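Local coordinates for protein PT26-6P (Thermococcus sp., PDB 2WB7) that is of unknown function, but is encoded by a mobile extrachromosomal element of a euryarchaeon and builds three domains with novel folds, at residues A[83-88]-A[171-176]; A[176-181]-A[198-203]. All coordinates share one frame; numbering follows the deposited sequence.

Interaction 1: residues A[83-88]-A[171-176]; sequences NKVHIT and GYQEAW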
loop_
_atom_site.group_PDB
_atom_site.type_symbol
_atom_site.label_atom_id
_atom_site.label_comp_id
_atom_site.label_asym_id
_atom_site.label_seq_id
_atom_site.Cartn_x
_atom_site.Cartn_y
_atom_site.Cartn_z
ATOM N N ASN A 83 -10.046 -13.251 -50.383
ATOM C CA ASN A 83 -9.708 -11.859 -50.128
ATOM C C ASN A 83 -9.084 -11.653 -48.755
ATOM O O ASN A 83 -9.517 -10.809 -47.973
ATOM C CB ASN A 83 -10.937 -10.976 -50.317
ATOM C CG ASN A 83 -11.212 -10.694 -51.770
ATOM O OD1 ASN A 83 -12.193 -10.049 -52.109
ATOM N ND2 ASN A 83 -10.341 -11.187 -52.644
ATOM N N LYS A 84 -8.044 -12.431 -48.488
ATOM C CA LYS A 84 -7.414 -12.465 -47.180
ATOM C C LYS A 84 -6.783 -11.141 -46.750
ATOM O O LYS A 84 -6.159 -10.433 -47.547
ATOM C CB LYS A 84 -6.377 -13.584 -47.132
ATOM C CG LYS A 84 -7.005 -14.964 -47.147
ATOM C CD LYS A 84 -5.944 -16.034 -47.320
ATOM C CE LYS A 84 -6.539 -17.431 -47.205
ATOM N NZ LYS A 84 -5.485 -18.490 -47.305
ATOM N N VAL A 85 -6.964 -10.828 -45.468
ATOM C CA VAL A 85 -6.348 -9.674 -44.842
ATOM C C VAL A 85 -5.006 -10.082 -44.242
ATOM O O VAL A 85 -4.940 -11.017 -43.458
ATOM C CB VAL A 85 -7.249 -9.126 -43.734
ATOM C CG1 VAL A 85 -6.513 -8.081 -42.946
ATOM C CG2 VAL A 85 -8.519 -8.551 -44.332
ATOM N N HIS A 86 -3.936 -9.401 -44.644
ATOM C CA HIS A 86 -2.598 -9.647 -44.090
ATOM C C HIS A 86 -2.247 -8.553 -43.095
ATOM O O HIS A 86 -2.438 -7.368 -43.387
ATOM C CB HIS A 86 -1.542 -9.631 -45.195
ATOM C CG HIS A 86 -1.628 -10.783 -46.141
ATOM N ND1 HIS A 86 -0.672 -11.775 -46.189
ATOM C CD2 HIS A 86 -2.544 -11.096 -47.088
ATOM C CE1 HIS A 86 -1.002 -12.656 -47.114
ATOM N NE2 HIS A 86 -2.131 -12.266 -47.677
ATOM N N ILE A 87 -1.725 -8.927 -41.929
ATOM C CA ILE A 87 -1.286 -7.911 -40.971
ATOM C C ILE A 87 0.233 -7.872 -40.946
ATOM O O ILE A 87 0.883 -8.871 -40.629
ATOM C CB ILE A 87 -1.863 -8.157 -39.575
ATOM C CG1 ILE A 87 -3.351 -8.453 -39.676
ATOM C CG2 ILE A 87 -1.670 -6.941 -38.710
ATOM C CD1 ILE A 87 -3.977 -8.743 -38.344
ATOM N N THR A 88 0.805 -6.730 -41.309
ATOM C CA THR A 88 2.255 -6.655 -41.482
ATOM C C THR A 88 2.961 -6.127 -40.253
ATOM O O THR A 88 4.145 -6.426 -40.017
ATOM C CB THR A 88 2.640 -5.756 -42.648
ATOM O OG1 THR A 88 1.744 -5.993 -43.736
ATOM C CG2 THR A 88 4.071 -6.065 -43.090
ATOM N N GLY A 171 -1.073 -3.307 -43.021
ATOM C CA GLY A 171 -1.031 -4.486 -43.866
ATOM C C GLY A 171 -1.873 -4.256 -45.100
ATOM O O GLY A 171 -2.227 -3.110 -45.409
ATOM N N TYR A 172 -2.218 -5.336 -45.797
ATOM C CA TYR A 172 -2.975 -5.215 -47.038
ATOM C C TYR A 172 -4.006 -6.312 -47.242
ATOM O O TYR A 172 -3.810 -7.453 -46.813
ATOM C CB TYR A 172 -2.017 -5.239 -48.215
ATOM C CG TYR A 172 -1.285 -6.554 -48.355
ATOM C CD1 TYR A 172 -1.867 -7.629 -49.015
ATOM C CD2 TYR A 172 -0.015 -6.717 -47.829
ATOM C CE1 TYR A 172 -1.199 -8.824 -49.152
ATOM C CE2 TYR A 172 0.661 -7.910 -47.962
ATOM C CZ TYR A 172 0.069 -8.960 -48.626
ATOM O OH TYR A 172 0.740 -10.158 -48.758
ATOM N N GLN A 173 -5.099 -5.967 -47.921
ATOM C CA GLN A 173 -6.095 -6.962 -48.296
ATOM C C GLN A 173 -5.920 -7.424 -49.737
ATOM O O GLN A 173 -5.668 -6.614 -50.638
ATOM C CB GLN A 173 -7.513 -6.440 -48.100
ATOM C CG GLN A 173 -8.540 -7.543 -48.195
ATOM C CD GLN A 173 -9.913 -7.085 -47.782
ATOM O OE1 GLN A 173 -10.141 -5.892 -47.574
ATOM N NE2 GLN A 173 -10.850 -8.031 -47.669
ATOM N N GLU A 174 -6.059 -8.732 -49.946
ATOM C CA GLU A 174 -6.028 -9.294 -51.282
ATOM C C GLU A 174 -7.365 -9.069 -51.984
ATOM O O GLU A 174 -8.432 -9.202 -51.372
ATOM C CB GLU A 174 -5.730 -10.782 -51.223
ATOM C CG GLU A 174 -4.338 -11.127 -50.714
ATOM C CD GLU A 174 -4.072 -12.632 -50.731
ATOM O OE1 GLU A 174 -3.691 -13.192 -49.679
ATOM O OE2 GLU A 174 -4.256 -13.262 -51.796
ATOM N N ALA A 175 -7.294 -8.714 -53.268
ATOM C CA ALA A 175 -8.474 -8.597 -54.119
ATOM C C ALA A 175 -8.411 -9.689 -55.185
ATOM O O ALA A 175 -7.411 -9.809 -55.884
ATOM C CB ALA A 175 -8.516 -7.217 -54.766
ATOM N N TRP A 176 -9.467 -10.488 -55.297
ATOM C CA TRP A 176 -9.521 -11.567 -56.284
ATOM C C TRP A 176 -10.725 -11.391 -57.213
ATOM O O TRP A 176 -11.807 -11.028 -56.753
ATOM C CB TRP A 176 -9.590 -12.933 -55.586
ATOM C CG TRP A 176 -8.303 -13.354 -54.910
ATOM C CD1 TRP A 176 -7.691 -12.732 -53.860
ATOM C CD2 TRP A 176 -7.478 -14.493 -55.236
ATOM N NE1 TRP A 176 -6.541 -13.408 -53.511
ATOM C CE2 TRP A 176 -6.387 -14.491 -54.336
ATOM C CE3 TRP A 176 -7.555 -15.509 -56.200
ATOM C CZ2 TRP A 176 -5.378 -15.462 -54.378
ATOM C CZ3 TRP A 176 -6.548 -16.475 -56.237
ATOM C CH2 TRP A 176 -5.476 -16.441 -55.330
#
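Glu174 OE1 receives one N-H, from His86 NE2 at 2.7 Å, and the carboxylate as a whole is gripped by two, because Trp176 NE1 donates to OE2 at 2.9 Å. The first bond is nearly straight (165° at the hydrogen), lies in the imidazole plane and uses the anti lone pair of OE1; the second meets OE2 from above the carboxylate plane. His86 also lies over Tyr172 as an offset stack, with centroids 4.4 Å apart and planes at 17°. Tyr172 CG takes the crowded position between backbone N and carbonyl carbon (chi1 64°), which carries the phenol alongside the histidine: its OH lies over one imidazole face, while His86 CB sits 3.9 Å from the phenol centroid. An alanine in place of His86 would remove the imidazole and would probably leave the Glu174 carboxylate less firmly placed for Trp176. The backbone supporting these groups joins strands 85-96 and 163-178, antiparallel neighbours in a sheet of the immunoglobulin-like domain. Glu174 N donates to Lys84 O and His86 N to Tyr172 O, each at 2.9 Å. Val85 and Gln173 form a non-hydrogen-bonded pair on the sheet face turned from the aromatic rings, with Val85 CG2 4.0 Å from Gln173 CG. Extended beyond CG, the Gln173 chain sends NE2 back to Asn83 O at 3.1 Å, in the plane of that carbonyl.

Interaction 2: residues A[176-181]-A[198-203]; sequences WKTDSS and ACWVHD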
loop_
_atom_site.group_PDB
_atom_site.type_symbol
_atom_site.label_atom_id
_atom_site.label_comp_id
_atom_site.label_asym_id
_atom_site.label_seq_id
_atom_site.Cartn_x
_atom_site.Cartn_y
_atom_site.Cartn_z
ATOM N N TRP A 176 -9.467 -10.488 -55.297
ATOM C CA TRP A 176 -9.521 -11.567 -56.284
ATOM C C TRP A 176 -10.725 -11.391 -57.213
ATOM O O TRP A 176 -11.807 -11.028 -56.753
ATOM C CB TRP A 176 -9.590 -12.933 -55.586
ATOM C CG TRP A 176 -8.303 -13.354 -54.910
ATOM C CD1 TRP A 176 -7.691 -12.732 -53.860
ATOM C CD2 TRP A 176 -7.478 -14.493 -55.236
ATOM N NE1 TRP A 176 -6.541 -13.408 -53.511
ATOM C CE2 TRP A 176 -6.387 -14.491 -54.336
ATOM C CE3 TRP A 176 -7.555 -15.509 -56.200
ATOM C CZ2 TRP A 176 -5.378 -15.462 -54.378
ATOM C CZ3 TRP A 176 -6.548 -16.475 -56.237
ATOM C CH2 TRP A 176 -5.476 -16.441 -55.330
ATOM N N LYS A 177 -10.533 -11.648 -58.510
ATOM C CA LYS A 177 -11.630 -11.638 -59.494
ATOM C C LYS A 177 -11.686 -12.977 -60.217
ATOM O O LYS A 177 -10.689 -13.706 -60.254
ATOM C CB LYS A 177 -11.425 -10.542 -60.541
ATOM C CG LYS A 177 -10.623 -9.339 -60.066
ATOM C CD LYS A 177 -11.414 -8.452 -59.098
ATOM C CE LYS A 177 -10.554 -7.310 -58.544
ATOM N NZ LYS A 177 -11.383 -6.315 -57.784
ATOM N N THR A 178 -12.842 -13.291 -60.796
ATOM C CA THR A 178 -12.973 -14.463 -61.678
ATOM C C THR A 178 -12.329 -14.229 -63.033
ATOM O O THR A 178 -12.582 -13.217 -63.683
ATOM C CB THR A 178 -14.435 -14.837 -61.954
ATOM O OG1 THR A 178 -15.228 -13.645 -62.010
ATOM C CG2 THR A 178 -14.974 -15.740 -60.871
ATOM N N ASP A 179 -11.495 -15.177 -63.442
ATOM C CA ASP A 179 -10.861 -15.155 -64.754
ATOM C C ASP A 179 -11.798 -15.802 -65.768
ATOM O O ASP A 179 -11.785 -17.023 -65.949
ATOM C CB ASP A 179 -9.524 -15.898 -64.711
ATOM C CG ASP A 179 -8.806 -15.874 -66.039
ATOM O OD1 ASP A 179 -9.486 -15.769 -67.083
ATOM O OD2 ASP A 179 -7.556 -15.950 -66.038
ATOM N N SER A 180 -12.605 -14.972 -66.426
ATOM C CA SER A 180 -13.668 -15.430 -67.325
ATOM C C SER A 180 -13.179 -16.305 -68.487
ATOM O O SER A 180 -13.977 -16.948 -69.165
ATOM C CB SER A 180 -14.415 -14.219 -67.880
ATOM O OG SER A 180 -15.762 -14.534 -68.161
ATOM N N SER A 181 -11.865 -16.346 -68.684
ATOM C CA SER A 181 -11.273 -17.030 -69.829
ATOM C C SER A 181 -10.874 -18.473 -69.562
ATOM O O SER A 181 -10.195 -19.082 -70.381
ATOM C CB SER A 181 -10.033 -16.275 -70.308
ATOM O OG SER A 181 -8.879 -16.638 -69.563
ATOM N N ALA A 198 -16.143 -21.356 -61.307
ATOM C CA ALA A 198 -15.342 -20.341 -61.966
ATOM C C ALA A 198 -13.916 -20.406 -61.448
ATOM O O ALA A 198 -13.655 -20.902 -60.352
ATOM C CB ALA A 198 -15.930 -18.969 -61.748
ATOM N N CYS A 199 -12.987 -19.909 -62.244
ATOM C CA CYS A 199 -11.597 -19.952 -61.854
ATOM C C CYS A 199 -11.138 -18.601 -61.361
ATOM O O CYS A 199 -10.826 -17.732 -62.163
ATOM C CB CYS A 199 -10.728 -20.361 -63.029
ATOM S SG CYS A 199 -8.999 -20.150 -62.663
ATOM N N TRP A 200 -11.079 -18.443 -60.042
ATOM C CA TRP A 200 -10.737 -17.171 -59.411
ATOM C C TRP A 200 -9.239 -16.929 -59.410
ATOM O O TRP A 200 -8.456 -17.852 -59.194
ATOM C CB TRP A 200 -11.263 -17.140 -57.978
ATOM C CG TRP A 200 -12.751 -17.174 -57.906
ATOM C CD1 TRP A 200 -13.561 -18.250 -58.122
ATOM C CD2 TRP A 200 -13.612 -16.079 -57.604
ATOM N NE1 TRP A 200 -14.876 -17.888 -57.985
ATOM C CE2 TRP A 200 -14.935 -16.560 -57.661
ATOM C CE3 TRP A 200 -13.395 -14.733 -57.297
ATOM C CZ2 TRP A 200 -16.039 -15.743 -57.419
ATOM C CZ3 TRP A 200 -14.494 -13.922 -57.060
ATOM C CH2 TRP A 200 -15.800 -14.430 -57.122
ATOM N N VAL A 201 -8.842 -15.680 -59.640
ATOM C CA VAL A 201 -7.421 -15.346 -59.690
ATOM C C VAL A 201 -7.087 -14.026 -58.971
ATOM O O VAL A 201 -7.953 -13.167 -58.774
ATOM C CB VAL A 201 -6.872 -15.388 -61.152
ATOM C CG1 VAL A 201 -7.467 -14.271 -62.002
ATOM C CG2 VAL A 201 -5.352 -15.345 -61.165
ATOM N N HIS A 202 -5.824 -13.882 -58.580
ATOM C CA HIS A 202 -5.419 -12.815 -57.676
ATOM C C HIS A 202 -5.109 -11.505 -58.383
ATOM O O HIS A 202 -4.048 -11.347 -58.987
ATOM C CB HIS A 202 -4.221 -13.261 -56.839
ATOM C CG HIS A 202 -3.777 -12.242 -55.842
ATOM N ND1 HIS A 202 -2.453 -12.040 -55.519
ATOM C CD2 HIS A 202 -4.482 -11.338 -55.121
ATOM C CE1 HIS A 202 -2.361 -11.071 -54.626
ATOM N NE2 HIS A 202 -3.578 -10.625 -54.370
ATOM N N ASP A 203 -6.031 -10.557 -58.267
ATOM C CA ASP A 203 -5.924 -9.273 -58.952
ATOM C C ASP A 203 -4.913 -8.294 -58.343
ATOM O O ASP A 203 -3.809 -8.143 -58.845
ATOM C CB ASP A 203 -7.299 -8.606 -59.024
ATOM C CG ASP A 203 -7.278 -7.336 -59.835
ATOM O OD1 ASP A 203 -6.488 -7.264 -60.803
ATOM O OD2 ASP A 203 -8.049 -6.405 -59.514
#
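His202 covers one face of the Trp176 indole, its CB lying 3.5 Å from the centroid of the six-membered ring in a CH-pi contact. Strand 163-178, which runs through the immunoglobulin-like family region, pairs antiparallel here with strand 198-213. Further out, the imidazole of His202 makes an offset stack on the five-membered ring of Trp176, with centroids 4.6 Å apart and planes at 27°. The carbonyl O of Trp200 approaches the edge of the Trp176 indole. Trp200 in turn carries Thr178 CG2 on one face, 3.5 Å from the centroid of its five-membered ring, and has Trp176 O at its edge. Trp176-His202 and Thr178-Trp200 are non-hydrogen-bonded pairs, and, two residues apart along each strand, they put their side chains on one face, where Phe82 also meets both indoles. His202 has its polar end engaged beyond the pairing, NE2 being hydrogen-bonded to Asp205 OD1.

Between these pairs, Lys177 and Val201 form the hydrogen-bonded pair. Val201 N reaches Lys177 O at 2.8 Å, almost straight (173°), and Lys177 N returns to Val201 O at 3.0 Å, somewhat more bent. On their face, Lys177 bends at chi2 toward Asp203, but the resulting salt bridge is long and the position of Asp203 OD2 is less certain. Further along, Asp179 N bonds to Cys199 O at 2.9 Å, and Cys199 is tied to Cys188 by a disulfide. Asp179 then closes an Asx turn, its OD1 accepting Ser181 N on the anti lone pair and Ser181 OG, at 2.7 Å, on the syn one.

Overall arrangement
Both interactions use strand 163-178, which lies between strands 85-96 and 198-213 in one antiparallel sheet; interaction 1 samples its pairing with the first and interaction 2, further along, its pairing with the second. Their centres lie 16 Å apart, and Trp176 belongs to both. The centre of interaction 1 is about 49 Å, and that of interaction 2 about 64 Å, from the centre of the chain; the former is partly buried, the latter a surface contact. The inner contact relies on a buttressed carboxylate and a histidine-tyrosine stack, whereas the outer one combines indole faces with a long, less certain ion pair between exposed residues and the disulfide of Cys199. Ala175 O packs against His202 CD2 at 3.4 Å, connecting them directly.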